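Local coordinates for ESX-1 secretion system protein eccD1 (Mycobacterium tuberculosis, PDB 4KV2), which forms part of the ESX-1 type VII secretion system, which delivers virulence factors such as EsxA and EsxB to host cells during infection, at residues A4-T9 and L21-P26; A64-P69 and L87-S92. One frame throughout, in Å; residues are numbered along the deposited sequence.

Interaction 1: A4-T9 and L21-P26; sequences ATTRVT and LPAAVP
Thr-6 and Leu-21 face each other as an antiparallel hydrogen-bonded pair, each backbone serving as donor and acceptor to the other. Thr-6 N gives its hydrogen to Leu-21 O at 2.8 Å, nearly along the C=O axis, and Leu-21 N returns a bond of 3.0 Å to Thr-6 O. Leu-21 O also receives a CA-H...O contact from Thr-5 CA at 3.2 Å, as expected beside a non-hydrogen-bonded pair, here Thr-5 with Pro-22. The proline has no N-H to give, and the next backbone donor, Ala-23 N, bonds to Ala-4 O at 3.0 Å. That bond is straight at the hydrogen (176°), but its donor stands above the carbonyl plane. A water donates to the same Ala-4 O and accepts from Ala-24 N at 2.9 Å, joining the chain just past the strand end to Ala-4. Thr-6 carries OG1 beside its backbone N (chi1 -62°), which lays the hydroxyl oxygen against Ala-23 CB at 3.3 Å. Ala-23 CB also packs against Ala-4 CB. Farther into the hairpin the side chains of Val-8 and Leu-21 cross at about a right angle; Val-8 CG2 presses on Leu-21 CD1 at 3.5 Å, tighter than an ordinary methyl contact. The contact lies near the open end of the hairpin formed by strands 5-12 and 15-22, the first two strands of the ubiquitin-like fold. Beyond Thr-6, strand 5-12 has strand 86-91 on its other edge, where Thr-9 bonds to Ser-86; Leu-21 packs on Leu-77, and Pro-22 touches Tyr-30 of its own chain and packs on Val-37 in the helix of the second subunit.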
loop_
_atom_site.group_PDB
_atom_site.type_symbol
_atom_site.label_atom_id
_atom_site.label_comp_id
_atom_site.label_asym_id
_atom_site.label_seq_id
_atom_site.Cartn_x
_atom_site.Cartn_y
_atom_site.Cartn_z
ATOM N N ALA A 4 -3.122 2.860 12.234
ATOM C CA ALA A 4 -3.674 1.551 12.539
ATOM C C ALA A 4 -3.642 0.675 11.285
ATOM O O ALA A 4 -3.885 1.168 10.174
ATOM C CB ALA A 4 -5.105 1.688 13.021
ATOM N N THR A 5 -3.369 -0.617 11.473
ATOM C CA THR A 5 -3.318 -1.562 10.362
ATOM C C THR A 5 -4.109 -2.830 10.694
ATOM O O THR A 5 -4.391 -3.115 11.866
ATOM C CB THR A 5 -1.872 -1.984 10.028
ATOM O OG1 THR A 5 -1.257 -2.444 11.226
ATOM C CG2 THR A 5 -1.049 -0.856 9.457
ATOM N N THR A 6 -4.447 -3.582 9.650
ATOM C CA THR A 6 -5.133 -4.850 9.786
ATOM C C THR A 6 -4.452 -5.866 8.870
ATOM O O THR A 6 -4.076 -5.563 7.723
ATOM C CB THR A 6 -6.648 -4.736 9.440
ATOM O OG1 THR A 6 -7.306 -3.834 10.336
ATOM C CG2 THR A 6 -7.359 -6.092 9.517
ATOM N N ARG A 7 -4.297 -7.067 9.396
ATOM C CA ARG A 7 -3.769 -8.194 8.636
ATOM C C ARG A 7 -4.899 -8.854 7.879
ATOM O O ARG A 7 -5.883 -9.279 8.486
ATOM C CB ARG A 7 -3.136 -9.240 9.566
ATOM C CG ARG A 7 -1.657 -9.035 9.837
ATOM C CD ARG A 7 -1.420 -7.653 10.400
ATOM N NE ARG A 7 -0.018 -7.373 10.686
ATOM C CZ ARG A 7 0.375 -6.230 11.216
ATOM N NH1 ARG A 7 -0.541 -5.312 11.507
ATOM N NH2 ARG A 7 1.647 -6.002 11.444
ATOM N N VAL A 8 -4.763 -8.925 6.562
ATOM C CA VAL A 8 -5.722 -9.641 5.745
ATOM C C VAL A 8 -4.984 -10.616 4.857
ATOM O O VAL A 8 -3.781 -10.461 4.622
ATOM C CB VAL A 8 -6.624 -8.711 4.888
ATOM C CG1 VAL A 8 -7.339 -7.699 5.777
ATOM C CG2 VAL A 8 -5.827 -8.036 3.798
ATOM N N THR A 9 -5.691 -11.646 4.413
ATOM C CA THR A 9 -5.134 -12.600 3.481
ATOM C C THR A 9 -6.005 -12.504 2.230
ATOM O O THR A 9 -7.222 -12.642 2.314
ATOM C CB THR A 9 -5.203 -14.011 4.050
ATOM O OG1 THR A 9 -4.400 -14.113 5.244
ATOM C CG2 THR A 9 -4.733 -15.021 3.025
ATOM N N LEU A 21 -2.734 -3.875 5.693
ATOM C CA LEU A 21 -3.417 -2.773 5.066
ATOM C C LEU A 21 -3.828 -1.758 6.112
ATOM O O LEU A 21 -4.007 -2.102 7.265
ATOM C CB LEU A 21 -4.661 -3.284 4.342
ATOM C CG LEU A 21 -4.422 -4.307 3.228
ATOM C CD1 LEU A 21 -5.725 -4.789 2.630
ATOM C CD2 LEU A 21 -3.497 -3.711 2.182
ATOM N N PRO A 22 -4.006 -0.502 5.699
ATOM C CA PRO A 22 -4.528 0.496 6.638
ATOM C C PRO A 22 -5.934 0.132 7.116
ATOM O O PRO A 22 -6.844 -0.125 6.274
ATOM C CB PRO A 22 -4.600 1.774 5.810
ATOM C CG PRO A 22 -3.827 1.520 4.569
ATOM C CD PRO A 22 -3.810 0.038 4.348
ATOM N N ALA A 23 -6.126 0.168 8.424
ATOM C CA ALA A 23 -7.396 -0.195 9.018
ATOM C C ALA A 23 -8.471 0.882 8.925
ATOM O O ALA A 23 -9.626 0.535 8.845
ATOM C CB ALA A 23 -7.189 -0.564 10.480
ATOM N N ALA A 24 -8.102 2.173 8.982
ATOM C CA ALA A 24 -9.062 3.255 9.231
ATOM C C ALA A 24 -9.269 4.223 8.044
ATOM O O ALA A 24 -10.112 5.108 8.102
ATOM C CB ALA A 24 -8.651 4.022 10.483
ATOM N N VAL A 25 -8.525 4.002 6.962
ATOM C CA VAL A 25 -8.569 4.815 5.761
ATOM C C VAL A 25 -9.496 4.124 4.766
ATOM O O VAL A 25 -9.498 2.894 4.677
ATOM C CB VAL A 25 -7.145 4.888 5.176
ATOM C CG1 VAL A 25 -7.105 5.598 3.842
ATOM C CG2 VAL A 25 -6.223 5.572 6.173
ATOM N N PRO A 26 -10.265 4.900 3.981
ATOM C CA PRO A 26 -11.158 4.270 3.022
ATOM C C PRO A 26 -10.420 3.353 2.050
ATOM O O PRO A 26 -9.319 3.659 1.604
ATOM C CB PRO A 26 -11.791 5.462 2.293
ATOM C CG PRO A 26 -11.814 6.519 3.332
ATOM C CD PRO A 26 -10.492 6.356 4.033
HETATM O O HOH W 1 -5.442 3.277 9.190
#

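Interaction 2: A64-P69 and L87-S92; sequences ARPGSP and LLTLVS
Ala-64, Thr-89 and Pro-66 bury the most surface here, and Thr-89 touches both of the others. Its backbone pairs with Ala-64 in an antiparallel hydrogen-bonded bridge: Ala-64 N donates to Thr-89 O at 3.0 Å, while Thr-89 N donates to Ala-64 O at 2.6 Å, a short bond. The hydroxyl adds a second grip on this carbonyl. Thr-89 OG1 sits between its own backbone N and carbonyl carbon (chi1 59°), which brings it above the plane of the Ala-64 carbonyl, where it donates to Ala-64 O at 3.0 Å. Two donors of one residue thus hold a single oxygen. Thr-89 OG1 in turn accepts from a water that takes the N-H of Gly-67, tying the turn back to the strand. Ala-64 CB lies beside Val-91 CG2 at 3.9 Å, on the face that also carries Thr-89. Pro-66 sets its ring against two residues: CG meets Thr-89 CG2 and, at about a right angle between the side chains, Leu-87 CB at 4.1 Å, while CD rests near Leu-87 O at 3.4 Å. Arg-65 CG meets Leu-88 CD2, and the chain, extended from CG to NE, leads on to NH2, which bonds to the carbonyl of Ala-80. From Arg-65 to Ser-68 the chain makes a type II beta turn, closed by Ser-68 N to Arg-65 O, with Gly-67 at positive phi (80°). The bridge of Ala-64 with Thr-89 sets the short strand 62-64 antiparallel to strand 86-91, at the edge of this four-stranded, ubiquitin-like beta-grasp sheet.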
loop_
_atom_site.group_PDB
_atom_site.type_symbol
_atom_site.label_atom_id
_atom_site.label_comp_id
_atom_site.label_asym_id
_atom_site.label_seq_id
_atom_site.Cartn_x
_atom_site.Cartn_y
_atom_site.Cartn_z
ATOM N N ALA A 64 -13.816 -7.997 -1.366
ATOM C CA ALA A 64 -15.009 -8.733 -1.004
ATOM C C ALA A 64 -14.626 -9.926 -0.163
ATOM O O ALA A 64 -13.579 -10.558 -0.369
ATOM C CB ALA A 64 -15.754 -9.198 -2.244
ATOM N N ARG A 65 -15.470 -10.252 0.796
ATOM C CA ARG A 65 -15.351 -11.540 1.454
ATOM C C ARG A 65 -15.678 -12.619 0.419
ATOM O O ARG A 65 -16.504 -12.382 -0.451
ATOM C CB ARG A 65 -16.281 -11.610 2.650
ATOM C CG ARG A 65 -15.736 -10.805 3.814
ATOM C CD ARG A 65 -16.545 -11.058 5.062
ATOM N NE ARG A 65 -16.161 -10.210 6.177
ATOM C CZ ARG A 65 -16.669 -9.013 6.461
ATOM N NH1 ARG A 65 -17.614 -8.459 5.703
ATOM N NH2 ARG A 65 -16.230 -8.373 7.548
ATOM N N PRO A 66 -15.006 -13.783 0.477
ATOM C CA PRO A 66 -15.190 -14.734 -0.634
ATOM C C PRO A 66 -16.635 -15.075 -0.959
ATOM O O PRO A 66 -17.380 -15.506 -0.080
ATOM C CB PRO A 66 -14.437 -15.983 -0.153
ATOM C CG PRO A 66 -13.390 -15.461 0.777
ATOM C CD PRO A 66 -14.041 -14.298 1.469
ATOM N N GLY A 67 -17.031 -14.865 -2.220
ATOM C CA GLY A 67 -18.370 -15.210 -2.675
ATOM C C GLY A 67 -19.458 -14.200 -2.308
ATOM O O GLY A 67 -20.620 -14.412 -2.600
ATOM N N SER A 68 -19.106 -13.095 -1.675
ATOM C CA SER A 68 -20.107 -12.123 -1.207
ATOM C C SER A 68 -20.081 -10.814 -2.008
ATOM O O SER A 68 -19.089 -10.518 -2.666
ATOM C CB SER A 68 -19.824 -11.784 0.252
ATOM O OG SER A 68 -19.950 -12.932 1.064
ATOM N N PRO A 69 -21.138 -9.982 -1.895
ATOM C CA PRO A 69 -21.077 -8.710 -2.614
ATOM C C PRO A 69 -19.911 -7.858 -2.092
ATOM O O PRO A 69 -19.516 -8.029 -0.956
ATOM C CB PRO A 69 -22.419 -8.065 -2.297
ATOM C CG PRO A 69 -23.324 -9.217 -2.068
ATOM C CD PRO A 69 -22.480 -10.224 -1.331
ATOM N N LEU A 87 -10.071 -13.447 5.390
ATOM C CA LEU A 87 -9.883 -13.712 3.969
ATOM C C LEU A 87 -10.708 -12.693 3.179
ATOM O O LEU A 87 -11.920 -12.540 3.401
ATOM C CB LEU A 87 -10.390 -15.109 3.549
ATOM C CG LEU A 87 -9.608 -16.361 3.879
ATOM C CD1 LEU A 87 -10.083 -17.530 3.018
ATOM C CD2 LEU A 87 -8.133 -16.124 3.645
ATOM N N LEU A 88 -10.034 -12.044 2.245
ATOM C CA LEU A 88 -10.673 -11.232 1.238
ATOM C C LEU A 88 -10.322 -11.662 -0.180
ATOM O O LEU A 88 -9.330 -12.372 -0.429
ATOM C CB LEU A 88 -10.300 -9.756 1.465
ATOM C CG LEU A 88 -10.797 -9.128 2.769
ATOM C CD1 LEU A 88 -10.300 -7.678 2.946
ATOM C CD2 LEU A 88 -12.297 -9.140 2.865
ATOM N N THR A 89 -11.161 -11.229 -1.121
ATOM C CA THR A 89 -10.888 -11.411 -2.549
ATOM C C THR A 89 -10.866 -10.032 -3.221
ATOM O O THR A 89 -11.296 -9.045 -2.625
ATOM C CB THR A 89 -11.931 -12.326 -3.222
ATOM O OG1 THR A 89 -13.246 -11.763 -3.068
ATOM C CG2 THR A 89 -11.900 -13.723 -2.617
ATOM N N LEU A 90 -10.336 -9.966 -4.441
ATOM C CA LEU A 90 -10.409 -8.762 -5.252
ATOM C C LEU A 90 -11.412 -9.022 -6.370
ATOM O O LEU A 90 -11.329 -10.033 -7.059
ATOM C CB LEU A 90 -9.048 -8.396 -5.833
ATOM C CG LEU A 90 -8.094 -7.712 -4.858
ATOM C CD1 LEU A 90 -6.679 -7.785 -5.425
ATOM C CD2 LEU A 90 -8.554 -6.267 -4.636
ATOM N N VAL A 91 -12.375 -8.112 -6.522
ATOM C CA VAL A 91 -13.453 -8.288 -7.493
ATOM C C VAL A 91 -13.648 -7.011 -8.299
ATOM O O VAL A 91 -13.428 -5.932 -7.785
ATOM C CB VAL A 91 -14.788 -8.698 -6.805
ATOM C CG1 VAL A 91 -14.622 -10.053 -6.121
ATOM C CG2 VAL A 91 -15.258 -7.663 -5.796
ATOM N N SER A 92 -14.064 -7.145 -9.559
ATOM C CA SER A 92 -14.351 -5.969 -10.395
ATOM C C SER A 92 -15.508 -6.230 -11.329
ATOM O O SER A 92 -15.860 -5.409 -12.169
ATOM C CB SER A 92 -13.119 -5.562 -11.195
ATOM O OG SER A 92 -12.799 -6.548 -12.157
ATOM O OXT SER A 92 -16.098 -7.304 -11.251
HETATM O O HOH W 2 -15.331 -13.225 -4.143
#

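In the fold
Interactions 1 and 2 lie on the two edges of one mixed four-stranded sheet, their centres about 16 Å apart. Across it the strands run 15-22, 5-12, 86-91 and 62-64, so interaction 1 joins the first two and interaction 2 the last two. They meet in the middle, where strands 5-12 and 86-91 are parallel neighbours: Thr-9 O and Leu-88 N stand 2.9 Å apart, a probable hydrogen bond, and Thr-9 packs on Leu-87. Along the chain they follow in series, with helix 31-41 between them; Leu-90 rests on that helix. Together they tie both outer strands to the central pair of the ubiquitin-like domain.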